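Local coordinates for sulfotransferase (Mycobacterium tuberculosis, PDB 2ZQ5), which probably transfers a sulfuryl group from the donor PAPS to an acceptor molecule, at residues E259-Q270 against Y365-V374; S186-P194 against T272-F280. All coordinates share one frame; numbering follows the deposited sequence.

Contact 1. Residues E259-Q270 against Y365-V374; sequences ETIMASMCSLAQ and YSLADYGLTV
Tyr370 hydrogen-bonds across the contact through its hydroxyl, with OH 2.6 Å from Gln270 OE1. OH comes in above the plane of the amide carbonyl, 48° out of it, and not along a lone pair. Gln270 gets there on an extended chain, with CG anti to the backbone N (chi1 -179°).

Two tyrosine rings supply the CH-pi contacts. Cys266 CB lies almost centrally over one face of Tyr370, 3.4 Å from the ring centroid, and the sulfur stands obliquely to the same ring. Asp369 CB lies over the opposite face, toward its rim. Tyr365 offers a face to Ser267 CB near the rim, 4.1 Å from its centroid. Its edge meets Ala263 CB, which is 3.7 Å from Tyr365 CD1.

Apolar branches continue the contact toward the start of helix 262-272. Leu367 CD2 approaches Ala263 N at 3.6 Å and also touches Met262 CB. Met262 CG meets Leu372 CD1 at 3.6 Å, the two side chains crossing at about a right angle. Ala289 and Met290 of helix 282-304 back this end.

Within 365-374, Leu367 O accepts from Tyr370 N and Leu372 N, which arrive from opposite faces of its plane. Ser366 N donates to Asp369 OD2.

Helix 262-272 follows strand 250-255 of the parallel sheet of the sulfotransferase fold. Carbons over both faces of Tyr370, with the bond fixing its hydroxyl end, set the ring's position against this helix.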
ATOM      1  N   GLU A 259       5.544  20.271  -5.795  1.00  8.43           N
ATOM      2  CA  GLU A 259       5.695  21.431  -4.925  1.00  8.29           C
ATOM      3  C   GLU A 259       4.348  21.891  -4.361  1.00  9.12           C
ATOM      4  O   GLU A 259       4.307  22.615  -3.366  1.00  9.99           O
ATOM      5  CB  GLU A 259       6.380  22.595  -5.664  1.00  9.06           C
ATOM      6  CG  GLU A 259       5.556  23.219  -6.781  1.00  9.69           C
ATOM      7  CD  GLU A 259       5.795  22.567  -8.130  1.00 11.18           C
ATOM      8  OE1 GLU A 259       6.156  21.373  -8.169  1.00 12.20           O
ATOM      9  OE2 GLU A 259       5.608  23.249  -9.159  1.00 15.39           O
ATOM     10  N   THR A 260       3.249  21.465  -4.981  1.00  9.66           N
ATOM     11  CA  THR A 260       1.923  21.856  -4.509  1.00  9.09           C
ATOM     12  C   THR A 260       1.333  20.887  -3.488  1.00  8.96           C
ATOM     13  O   THR A 260       0.268  21.150  -2.931  1.00 10.68           O
ATOM     14  CB  THR A 260       0.907  22.003  -5.671  1.00  8.58           C
ATOM     15  OG1 THR A 260       0.647  20.722  -6.257  1.00  9.96           O
ATOM     16  CG2 THR A 260       1.447  22.943  -6.733  1.00  9.50           C
ATOM     17  N   ILE A 261       2.017  19.772  -3.239  1.00  7.59           N
ATOM     18  CA  ILE A 261       1.519  18.790  -2.276  1.00  7.60           C
ATOM     19  C   ILE A 261       2.528  18.332  -1.221  1.00  6.84           C
ATOM     20  O   ILE A 261       2.147  17.679  -0.249  1.00  7.64           O
ATOM     21  CB  ILE A 261       0.969  17.519  -2.985  1.00  6.89           C
ATOM     22  CG1 ILE A 261       2.042  16.913  -3.899  1.00  7.74           C
ATOM     23  CG2 ILE A 261      -0.288  17.860  -3.774  1.00  8.60           C
ATOM     24  CD1 ILE A 261       1.661  15.555  -4.465  1.00 10.67           C
ATOM     25  N   MET A 262       3.804  18.669  -1.398  1.00  6.70           N
ATOM     26  CA  MET A 262       4.833  18.245  -0.447  1.00  6.12           C
ATOM     27  C   MET A 262       4.513  18.628   1.000  1.00  7.05           C
ATOM     28  O   MET A 262       4.664  17.807   1.908  1.00  6.62           O
ATOM     29  CB  MET A 262       6.202  18.804  -0.851  1.00  6.17           C
ATOM     30  CG  MET A 262       7.364  18.371   0.055  1.00  7.23           C
ATOM     31  SD  MET A 262       7.547  16.574   0.332  1.00  7.98           S
ATOM     32  CE  MET A 262       8.177  16.040  -1.241  1.00  9.78           C
ATOM     33  N   ALA A 263       4.067  19.859   1.231  1.00  6.84           N
ATOM     34  CA  ALA A 263       3.744  20.261   2.599  1.00  7.37           C
ATOM     35  C   ALA A 263       2.615  19.398   3.158  1.00  7.90           C
ATOM     36  O   ALA A 263       2.676  18.949   4.303  1.00  8.08           O
ATOM     37  CB  ALA A 263       3.350  21.736   2.642  1.00  8.03           C
ATOM     38  N   SER A 264       1.595  19.159   2.337  1.00  8.09           N
ATOM     39  CA  SER A 264       0.448  18.350   2.738  1.00  8.60           C
ATOM     40  C   SER A 264       0.883  16.922   3.053  1.00  7.50           C
ATOM     41  O   SER A 264       0.407  16.313   4.013  1.00  8.48           O
ATOM     42  CB  SER A 264      -0.598  18.340   1.621  1.00 10.62           C
ATOM     43  OG  SER A 264      -1.720  17.548   1.973  1.00 17.23           O
ATOM     44  N   MET A 265       1.791  16.393   2.239  1.00  7.71           N
ATOM     45  CA  MET A 265       2.302  15.042   2.433  1.00  8.40           C
ATOM     46  C   MET A 265       3.020  14.937   3.773  1.00  8.29           C
ATOM     47  O   MET A 265       2.836  13.971   4.518  1.00  9.58           O
ATOM     48  CB  MET A 265       3.264  14.680   1.300  1.00  9.83           C
ATOM     49  CG  MET A 265       2.602  14.594  -0.066  1.00 11.99           C
ATOM     50  SD  MET A 265       3.800  14.557  -1.412  1.00 14.09           S
ATOM     51  CE  MET A 265       4.668  13.055  -1.036  1.00 16.92           C
ATOM     52  N   CYS A 266       3.839  15.938   4.079  1.00  8.06           N
ATOM     53  CA  CYS A 266       4.580  15.949   5.331  1.00  8.26           C
ATOM     54  C   CYS A 266       3.658  16.131   6.532  1.00  8.42           C
ATOM     55  O   CYS A 266       3.859  15.512   7.575  1.00  9.42           O
ATOM     56  CB  CYS A 266       5.633  17.059   5.307  1.00  7.69           C
ATOM     57  SG  CYS A 266       6.986  16.772   4.136  1.00 10.00           S
ATOM     58  N   SER A 267       2.646  16.982   6.376  1.00  8.46           N
ATOM     59  CA  SER A 267       1.690  17.233   7.445  1.00  8.38           C
ATOM     60  C   SER A 267       0.920  15.957   7.770  1.00  8.69           C
ATOM     61  O   SER A 267       0.645  15.669   8.934  1.00  8.95           O
ATOM     62  CB  SER A 267       0.723  18.344   7.032  1.00  8.80           C
ATOM     63  OG  SER A 267      -0.194  18.638   8.072  1.00 12.13           O
ATOM     64  N   LEU A 268       0.576  15.188   6.740  1.00  8.76           N
ATOM     65  CA  LEU A 268      -0.145  13.937   6.956  1.00 10.23           C
ATOM     66  C   LEU A 268       0.725  12.979   7.767  1.00  9.13           C
ATOM     67  O   LEU A 268       0.262  12.361   8.726  1.00  9.60           O
ATOM     68  CB  LEU A 268      -0.511  13.287   5.618  1.00 12.00           C
ATOM     69  CG  LEU A 268      -1.096  11.872   5.692  1.00 15.94           C
ATOM     70  CD1 LEU A 268      -2.369  11.880   6.517  1.00 17.36           C
ATOM     71  CD2 LEU A 268      -1.374  11.358   4.290  1.00 18.44           C
ATOM     72  N   ALA A 269       1.988  12.860   7.377  1.00  9.77           N
ATOM     73  CA  ALA A 269       2.914  11.976   8.072  1.00  9.46           C
ATOM     74  C   ALA A 269       3.107  12.433   9.513  1.00 10.37           C
ATOM     75  O   ALA A 269       3.151  11.619  10.435  1.00 10.46           O
ATOM     76  CB  ALA A 269       4.253  11.955   7.351  1.00 11.16           C
ATOM     77  N   GLN A 270       3.218  13.744   9.693  1.00 10.44           N
ATOM     78  CA  GLN A 270       3.410  14.337  11.007  1.00 11.80           C
ATOM     79  C   GLN A 270       2.254  14.008  11.947  1.00 11.37           C
ATOM     80  O   GLN A 270       2.464  13.521  13.060  1.00 12.49           O
ATOM     81  CB  GLN A 270       3.550  15.852  10.853  1.00 12.67           C
ATOM     82  CG  GLN A 270       3.771  16.617  12.140  1.00 16.38           C
ATOM     83  CD  GLN A 270       4.010  18.093  11.880  1.00 19.20           C
ATOM     84  OE1 GLN A 270       3.247  18.737  11.161  1.00 21.72           O
ATOM     85  NE2 GLN A 270       5.071  18.635  12.465  1.00 23.32           N
ATOM     86  N   TYR A 365      -0.356  24.609   7.547  1.00 12.17           N
ATOM     87  CA  TYR A 365       0.982  24.053   7.408  1.00 11.98           C
ATOM     88  C   TYR A 365       1.663  24.694   6.205  1.00 11.52           C
ATOM     89  O   TYR A 365       0.996  25.192   5.294  1.00 12.59           O
ATOM     90  CB  TYR A 365       0.913  22.524   7.250  1.00 12.30           C
ATOM     91  CG  TYR A 365      -0.011  22.044   6.150  1.00 13.57           C
ATOM     92  CD1 TYR A 365       0.365  22.126   4.810  1.00 13.59           C
ATOM     93  CD2 TYR A 365      -1.275  21.534   6.450  1.00 16.43           C
ATOM     94  CE1 TYR A 365      -0.493  21.717   3.793  1.00 15.65           C
ATOM     95  CE2 TYR A 365      -2.143  21.121   5.438  1.00 17.12           C
ATOM     96  CZ  TYR A 365      -1.746  21.217   4.114  1.00 17.26           C
ATOM     97  OH  TYR A 365      -2.600  20.827   3.107  1.00 19.82           O
ATOM     98  N   SER A 366       2.992  24.689   6.208  1.00 11.05           N
ATOM     99  CA  SER A 366       3.764  25.284   5.121  1.00 10.22           C
ATOM    100  C   SER A 366       5.004  24.449   4.850  1.00  9.34           C
ATOM    101  O   SER A 366       5.361  23.582   5.647  1.00  9.74           O
ATOM    102  CB  SER A 366       4.208  26.698   5.498  1.00 10.55           C
ATOM    103  OG  SER A 366       5.204  26.655   6.509  1.00 14.14           O
ATOM    104  N   LEU A 367       5.655  24.712   3.722  1.00  9.20           N
ATOM    105  CA  LEU A 367       6.872  23.993   3.382  1.00  8.03           C
ATOM    106  C   LEU A 367       7.960  24.324   4.401  1.00  8.14           C
ATOM    107  O   LEU A 367       8.780  23.476   4.736  1.00  7.91           O
ATOM    108  CB  LEU A 367       7.339  24.371   1.974  1.00  8.12           C
ATOM    109  CG  LEU A 367       6.527  23.770   0.827  1.00  7.42           C
ATOM    110  CD1 LEU A 367       6.929  24.407  -0.491  1.00  9.74           C
ATOM    111  CD2 LEU A 367       6.757  22.269   0.783  1.00  8.05           C
ATOM    112  N   ALA A 368       7.954  25.557   4.899  1.00  9.14           N
ATOM    113  CA  ALA A 368       8.946  25.982   5.880  1.00  9.52           C
ATOM    114  C   ALA A 368       8.879  25.139   7.152  1.00  9.26           C
ATOM    115  O   ALA A 368       9.898  24.910   7.808  1.00  9.92           O
ATOM    116  CB  ALA A 368       8.750  27.459   6.217  1.00  9.34           C
ATOM    117  N   ASP A 369       7.680  24.680   7.506  1.00  9.36           N
ATOM    118  CA  ASP A 369       7.519  23.856   8.701  1.00  9.59           C
ATOM    119  C   ASP A 369       8.343  22.581   8.593  1.00  9.03           C
ATOM    120  O   ASP A 369       8.695  21.971   9.601  1.00 10.43           O
ATOM    121  CB  ASP A 369       6.053  23.464   8.914  1.00 11.42           C
ATOM    122  CG  ASP A 369       5.167  24.647   9.246  1.00 14.45           C
ATOM    123  OD1 ASP A 369       5.658  25.612   9.870  1.00 15.96           O
ATOM    124  OD2 ASP A 369       3.968  24.600   8.897  1.00 16.10           O
ATOM    125  N   TYR A 370       8.653  22.183   7.366  1.00  8.91           N
ATOM    126  CA  TYR A 370       9.414  20.966   7.139  1.00  8.05           C
ATOM    127  C   TYR A 370      10.789  21.235   6.544  1.00  8.43           C
ATOM    128  O   TYR A 370      11.374  20.372   5.888  1.00  8.39           O
ATOM    129  CB  TYR A 370       8.590  20.032   6.252  1.00  8.56           C
ATOM    130  CG  TYR A 370       7.217  19.813   6.838  1.00  8.53           C
ATOM    131  CD1 TYR A 370       7.046  19.023   7.974  1.00 10.76           C
ATOM    132  CD2 TYR A 370       6.108  20.484   6.327  1.00  9.36           C
ATOM    133  CE1 TYR A 370       5.806  18.914   8.594  1.00  9.30           C
ATOM    134  CE2 TYR A 370       4.861  20.382   6.941  1.00 10.25           C
ATOM    135  CZ  TYR A 370       4.721  19.599   8.075  1.00 10.91           C
ATOM    136  OH  TYR A 370       3.500  19.530   8.707  1.00 14.51           O
ATOM    137  N   GLY A 371      11.295  22.441   6.799  1.00  7.75           N
ATOM    138  CA  GLY A 371      12.612  22.838   6.328  1.00  8.58           C
ATOM    139  C   GLY A 371      12.785  22.924   4.829  1.00  7.62           C
ATOM    140  O   GLY A 371      13.901  22.794   4.320  1.00 10.14           O
ATOM    141  N   LEU A 372      11.694  23.175   4.118  1.00  6.53           N
ATOM    142  CA  LEU A 372      11.755  23.242   2.669  1.00  7.07           C
ATOM    143  C   LEU A 372      11.279  24.562   2.090  1.00  8.48           C
ATOM    144  O   LEU A 372      10.559  25.322   2.734  1.00  9.35           O
ATOM    145  CB  LEU A 372      10.898  22.124   2.069  1.00  6.95           C
ATOM    146  CG  LEU A 372      11.162  20.696   2.548  1.00  6.43           C
ATOM    147  CD1 LEU A 372      10.097  19.769   1.979  1.00  8.65           C
ATOM    148  CD2 LEU A 372      12.549  20.252   2.117  1.00 10.81           C
ATOM    149  N   THR A 373      11.701  24.819   0.857  1.00  9.27           N
ATOM    150  CA  THR A 373      11.274  26.002   0.128  1.00  8.78           C
ATOM    151  C   THR A 373      10.646  25.454  -1.145  1.00  8.71           C
ATOM    152  O   THR A 373      10.928  24.321  -1.549  1.00  8.65           O
ATOM    153  CB  THR A 373      12.447  26.924  -0.282  1.00  9.91           C
ATOM    154  OG1 THR A 373      13.299  26.236  -1.205  1.00  9.30           O
ATOM    155  CG2 THR A 373      13.243  27.354   0.934  1.00  9.50           C
ATOM    156  N   VAL A 374       9.799  26.248  -1.784  1.00  8.08           N
ATOM    157  CA  VAL A 374       9.168  25.801  -3.012  1.00  9.23           C
ATOM    158  C   VAL A 374      10.242  25.549  -4.072  1.00  9.33           C
ATOM    159  O   VAL A 374      10.110  24.641  -4.896  1.00  9.33           O
ATOM    160  CB  VAL A 374       8.136  26.842  -3.519  1.00  8.33           C
ATOM    161  CG1 VAL A 374       8.829  28.144  -3.890  1.00  9.83           C
ATOM    162  CG2 VAL A 374       7.369  26.280  -4.706  1.00 11.06           C
TER

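Contact 2. Residues S186-P194 against T272-F280; sequences SYEALAHVP and TTEGWSTKF
Ser277 OG is gripped by the backbone N-H groups of Lys279 and Phe280, and the Phe280 ring meets 186-194. Lys279 N lies 2.9 Å from Ser277 OG, and Phe280 N lies 3.0 Å from it in a nearly straight bond (175°). These bonds form an ST turn and an ST motif. Ser277 OG also bonds Ala51 O.

Phe280 buries more surface than any other residue of the contact. One ring face lies against the backbone of Ala191, whose N sits 3.6 Å above the plane over its centre. Phe280 CE2 is 3.5 Å from Leu190 C, and Phe280 CZ is 3.6 Å from Ala189 O. CG stands anti to the backbone N (chi1 -167°), which sends the ring across the 189-192 backbone. Thr273 OG1 is at the ring edge, in plane; it bonds Ala269 O.

Thr272 ends helix 262-272 of the sulfotransferase fold, and the rest of 272-280 runs toward helix 282-304. A type II beta turn from Thr273 to Trp276 reverses the chain there.

Next to that turn, Leu190 CD2 touches Thr273 CG2 at 3.8 Å. The Lys279 chain bends at chi2 and passes obliquely by His192, with Lys279 CE 3.7 Å from His192 CD2. His192 ND1 bonds Asp288.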
ATOM      1  N   SER A 186       6.128   2.021   2.877  1.00  6.94           N
ATOM      2  CA  SER A 186       5.285   2.664   3.880  1.00  6.56           C
ATOM      3  C   SER A 186       6.098   2.989   5.131  1.00  7.69           C
ATOM      4  O   SER A 186       5.896   4.023   5.767  1.00  8.55           O
ATOM      5  CB  SER A 186       4.112   1.751   4.260  1.00  7.63           C
ATOM      6  OG  SER A 186       4.563   0.575   4.922  1.00  9.25           O
ATOM      7  N   TYR A 187       7.037   2.114   5.466  1.00  7.47           N
ATOM      8  CA  TYR A 187       7.844   2.295   6.668  1.00  6.91           C
ATOM      9  C   TYR A 187       8.638   3.587   6.706  1.00  6.54           C
ATOM     10  O   TYR A 187       8.589   4.314   7.700  1.00  6.97           O
ATOM     11  CB  TYR A 187       8.785   1.102   6.855  1.00  6.32           C
ATOM     12  CG  TYR A 187       8.056  -0.218   6.919  1.00  6.41           C
ATOM     13  CD1 TYR A 187       7.011  -0.415   7.821  1.00  5.95           C
ATOM     14  CD2 TYR A 187       8.384  -1.258   6.054  1.00  6.30           C
ATOM     15  CE1 TYR A 187       6.304  -1.616   7.856  1.00  8.44           C
ATOM     16  CE2 TYR A 187       7.683  -2.463   6.081  1.00  6.61           C
ATOM     17  CZ  TYR A 187       6.647  -2.632   6.981  1.00  8.10           C
ATOM     18  OH  TYR A 187       5.937  -3.813   6.994  1.00 10.04           O
ATOM     19  N   GLU A 188       9.356   3.883   5.630  1.00  6.33           N
ATOM     20  CA  GLU A 188      10.175   5.085   5.575  1.00  6.18           C
ATOM     21  C   GLU A 188       9.368   6.381   5.494  1.00  7.33           C
ATOM     22  O   GLU A 188       9.917   7.464   5.683  1.00  7.13           O
ATOM     23  CB  GLU A 188      11.153   4.994   4.404  1.00  5.04           C
ATOM     24  CG  GLU A 188      10.522   5.137   3.035  1.00  7.06           C
ATOM     25  CD  GLU A 188      11.472   4.722   1.939  1.00  8.22           C
ATOM     26  OE1 GLU A 188      11.725   3.504   1.804  1.00  7.59           O
ATOM     27  OE2 GLU A 188      11.983   5.611   1.226  1.00  7.49           O
ATOM     28  N   ALA A 189       8.073   6.272   5.215  1.00  6.87           N
ATOM     29  CA  ALA A 189       7.209   7.446   5.136  1.00  7.00           C
ATOM     30  C   ALA A 189       6.509   7.697   6.476  1.00  7.44           C
ATOM     31  O   ALA A 189       5.802   8.689   6.639  1.00  8.67           O
ATOM     32  CB  ALA A 189       6.174   7.253   4.030  1.00  9.61           C
ATOM     33  N   LEU A 190       6.720   6.797   7.435  1.00  7.03           N
ATOM     34  CA  LEU A 190       6.098   6.907   8.753  1.00  7.96           C
ATOM     35  C   LEU A 190       7.122   6.911   9.883  1.00  6.98           C
ATOM     36  O   LEU A 190       6.766   7.013  11.057  1.00  7.62           O
ATOM     37  CB  LEU A 190       5.121   5.746   8.954  1.00  8.46           C
ATOM     38  CG  LEU A 190       3.902   5.781   8.032  1.00 10.00           C
ATOM     39  CD1 LEU A 190       3.216   4.429   8.027  1.00 11.88           C
ATOM     40  CD2 LEU A 190       2.948   6.874   8.493  1.00 11.51           C
ATOM     41  N   ALA A 191       8.394   6.798   9.523  1.00  6.76           N
ATOM     42  CA  ALA A 191       9.467   6.782  10.508  1.00  6.90           C
ATOM     43  C   ALA A 191      10.779   7.122   9.828  1.00  6.79           C
ATOM     44  O   ALA A 191      10.909   7.001   8.609  1.00  6.44           O
ATOM     45  CB  ALA A 191       9.564   5.400  11.157  1.00  6.96           C
ATOM     46  N   HIS A 192      11.749   7.555  10.624  1.00  6.74           N
ATOM     47  CA  HIS A 192      13.060   7.889  10.097  1.00  5.17           C
ATOM     48  C   HIS A 192      13.888   6.613  10.105  1.00  6.43           C
ATOM     49  O   HIS A 192      14.510   6.269  11.110  1.00  6.93           O
ATOM     50  CB  HIS A 192      13.737   8.950  10.966  1.00  5.77           C
ATOM     51  CG  HIS A 192      15.090   9.353  10.468  1.00  5.76           C
ATOM     52  ND1 HIS A 192      15.274  10.017   9.275  1.00  7.40           N
ATOM     53  CD2 HIS A 192      16.325   9.164  10.990  1.00  7.54           C
ATOM     54  CE1 HIS A 192      16.566  10.222   9.083  1.00  7.95           C
ATOM     55  NE2 HIS A 192      17.224   9.714  10.109  1.00  8.50           N
ATOM     56  N   VAL A 193      13.877   5.900   8.984  1.00  6.91           N
ATOM     57  CA  VAL A 193      14.633   4.659   8.868  1.00  6.29           C
ATOM     58  C   VAL A 193      15.438   4.648   7.568  1.00  7.38           C
ATOM     59  O   VAL A 193      15.276   3.766   6.722  1.00  7.25           O
ATOM     60  CB  VAL A 193      13.693   3.419   8.923  1.00  5.80           C
ATOM     61  CG1 VAL A 193      13.157   3.237  10.336  1.00  7.56           C
ATOM     62  CG2 VAL A 193      12.536   3.581   7.942  1.00  7.35           C
ATOM     63  N   PRO A 194      16.334   5.629   7.398  1.00  7.87           N
ATOM     64  CA  PRO A 194      17.149   5.710   6.186  1.00  7.76           C
ATOM     65  C   PRO A 194      17.940   4.448   5.847  1.00  7.55           C
ATOM     66  O   PRO A 194      18.139   4.144   4.675  1.00  8.47           O
ATOM     67  CB  PRO A 194      18.046   6.924   6.451  1.00  8.59           C
ATOM     68  CG  PRO A 194      18.154   6.958   7.939  1.00  8.94           C
ATOM     69  CD  PRO A 194      16.739   6.661   8.369  1.00  8.82           C
ATOM     70  N   THR A 272      -0.109  11.686  11.577  1.00 12.33           N
ATOM     71  CA  THR A 272      -0.299  10.251  11.739  1.00 11.29           C
ATOM     72  C   THR A 272       0.633   9.675  12.797  1.00 11.62           C
ATOM     73  O   THR A 272       0.225   8.844  13.612  1.00 12.96           O
ATOM     74  CB  THR A 272      -0.043   9.504  10.416  1.00 12.09           C
ATOM     75  OG1 THR A 272      -0.991   9.934   9.433  1.00 12.10           O
ATOM     76  CG2 THR A 272      -0.175   8.001  10.616  1.00 11.21           C
ATOM     77  N   THR A 273       1.878  10.140  12.789  1.00  9.93           N
ATOM     78  CA  THR A 273       2.909   9.645  13.700  1.00 10.20           C
ATOM     79  C   THR A 273       3.210  10.523  14.909  1.00 10.92           C
ATOM     80  O   THR A 273       4.242  10.349  15.557  1.00 11.46           O
ATOM     81  CB  THR A 273       4.229   9.432  12.939  1.00  9.38           C
ATOM     82  OG1 THR A 273       4.742  10.701  12.504  1.00 11.21           O
ATOM     83  CG2 THR A 273       3.997   8.548  11.720  1.00 10.11           C
ATOM     84  N   GLU A 274       2.316  11.456  15.217  1.00 13.24           N
ATOM     85  CA  GLU A 274       2.514  12.351  16.349  1.00 14.19           C
ATOM     86  C   GLU A 274       2.767  11.584  17.649  1.00 13.53           C
ATOM     87  O   GLU A 274       1.997  10.700  18.024  1.00 13.93           O
ATOM     88  CB  GLU A 274       1.296  13.264  16.506  1.00 18.28           C
ATOM     89  CG  GLU A 274       1.492  14.402  17.491  1.00 23.92           C
ATOM     90  CD  GLU A 274       0.368  15.416  17.428  1.00 27.53           C
ATOM     91  OE1 GLU A 274      -0.784  15.051  17.741  1.00 31.14           O
ATOM     92  OE2 GLU A 274       0.636  16.579  17.059  1.00 31.12           O
ATOM     93  N   GLY A 275       3.862  11.923  18.323  1.00 12.04           N
ATOM     94  CA  GLY A 275       4.197  11.267  19.575  1.00 10.55           C
ATOM     95  C   GLY A 275       4.921   9.937  19.464  1.00 10.52           C
ATOM     96  O   GLY A 275       5.253   9.333  20.481  1.00 11.25           O
ATOM     97  N   TRP A 276       5.179   9.473  18.245  1.00  8.78           N
ATOM     98  CA  TRP A 276       5.861   8.194  18.052  1.00  8.62           C
ATOM     99  C   TRP A 276       7.379   8.294  18.016  1.00  8.89           C
ATOM    100  O   TRP A 276       8.078   7.298  18.207  1.00  7.90           O
ATOM    101  CB  TRP A 276       5.412   7.537  16.743  1.00 10.35           C
ATOM    102  CG  TRP A 276       3.983   7.117  16.694  1.00 11.73           C
ATOM    103  CD1 TRP A 276       3.038   7.279  17.664  1.00 13.41           C
ATOM    104  CD2 TRP A 276       3.329   6.466  15.599  1.00 12.77           C
ATOM    105  NE1 TRP A 276       1.832   6.768  17.241  1.00 14.96           N
ATOM    106  CE2 TRP A 276       1.984   6.264  15.976  1.00 12.22           C
ATOM    107  CE3 TRP A 276       3.752   6.034  14.334  1.00 13.77           C
ATOM    108  CZ2 TRP A 276       1.052   5.650  15.131  1.00 14.74           C
ATOM    109  CZ3 TRP A 276       2.824   5.421  13.492  1.00 13.69           C
ATOM    110  CH2 TRP A 276       1.490   5.236  13.899  1.00 14.38           C
ATOM    111  N   SER A 277       7.889   9.497  17.771  1.00  8.24           N
ATOM    112  CA  SER A 277       9.327   9.688  17.652  1.00  9.29           C
ATOM    113  C   SER A 277       9.746  11.127  17.911  1.00  8.64           C
ATOM    114  O   SER A 277       8.976  12.056  17.683  1.00 10.56           O
ATOM    115  CB  SER A 277       9.764   9.284  16.235  1.00  9.07           C
ATOM    116  OG  SER A 277      11.080   9.715  15.934  1.00  7.83           O
ATOM    117  N   THR A 278      10.976  11.300  18.389  1.00  9.49           N
ATOM    118  CA  THR A 278      11.508  12.632  18.635  1.00 10.40           C
ATOM    119  C   THR A 278      12.420  13.016  17.473  1.00 10.47           C
ATOM    120  O   THR A 278      12.908  14.146  17.404  1.00 12.02           O
ATOM    121  CB  THR A 278      12.315  12.693  19.953  1.00 10.68           C
ATOM    122  OG1 THR A 278      13.348  11.700  19.936  1.00 12.15           O
ATOM    123  CG2 THR A 278      11.401  12.459  21.144  1.00  9.71           C
ATOM    124  N   LYS A 279      12.631  12.070  16.557  1.00  8.71           N
ATOM    125  CA  LYS A 279      13.491  12.272  15.389  1.00  7.24           C
ATOM    126  C   LYS A 279      12.702  12.543  14.106  1.00  8.55           C
ATOM    127  O   LYS A 279      13.052  13.436  13.334  1.00  8.53           O
ATOM    128  CB  LYS A 279      14.384  11.041  15.187  1.00  7.84           C
ATOM    129  CG  LYS A 279      15.288  11.079  13.957  1.00  7.19           C
ATOM    130  CD  LYS A 279      16.320  12.194  14.056  1.00  8.73           C
ATOM    131  CE  LYS A 279      17.355  12.077  12.943  1.00  8.78           C
ATOM    132  NZ  LYS A 279      18.337  13.203  12.946  1.00 12.19           N
ATOM    133  N   PHE A 280      11.651  11.759  13.876  1.00  8.20           N
ATOM    134  CA  PHE A 280      10.823  11.922  12.682  1.00  8.10           C
ATOM    135  C   PHE A 280       9.802  13.027  12.925  1.00  8.83           C
ATOM    136  O   PHE A 280       8.623  12.768  13.184  1.00  9.46           O
ATOM    137  CB  PHE A 280      10.116  10.606  12.347  1.00  7.33           C
ATOM    138  CG  PHE A 280       9.494  10.573  10.973  1.00  7.04           C
ATOM    139  CD1 PHE A 280      10.288  10.640   9.830  1.00  8.07           C
ATOM    140  CD2 PHE A 280       8.114  10.442  10.827  1.00  8.64           C
ATOM    141  CE1 PHE A 280       9.720  10.575   8.554  1.00  9.53           C
ATOM    142  CE2 PHE A 280       7.534  10.376   9.558  1.00  8.29           C
ATOM    143  CZ  PHE A 280       8.341  10.441   8.418  1.00  8.26           C
TER

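How the contacts relate
From the N terminus, the chain first reaches 186-194, the loop before helix 194-201. It then passes through strands 227-231 and 250-255 of the parallel sheet and enters 259-270. Helix 262-272 leads directly into 272-280, which closes contact 2 across 77 intervening residues. The chain continues through helix 282-304 and strand 312-316 before 365-374 closes contact 1. The two loops therefore cross. Helix 262-272 links them: contact 1 joins it to the loop before C-terminal helix 374-380, and contact 2 joins its exit loop to 186-194. The contacts meet where Ala269 CB packs 3.7 Å from Ala189 O. Helix 282-304 touches side chains of both.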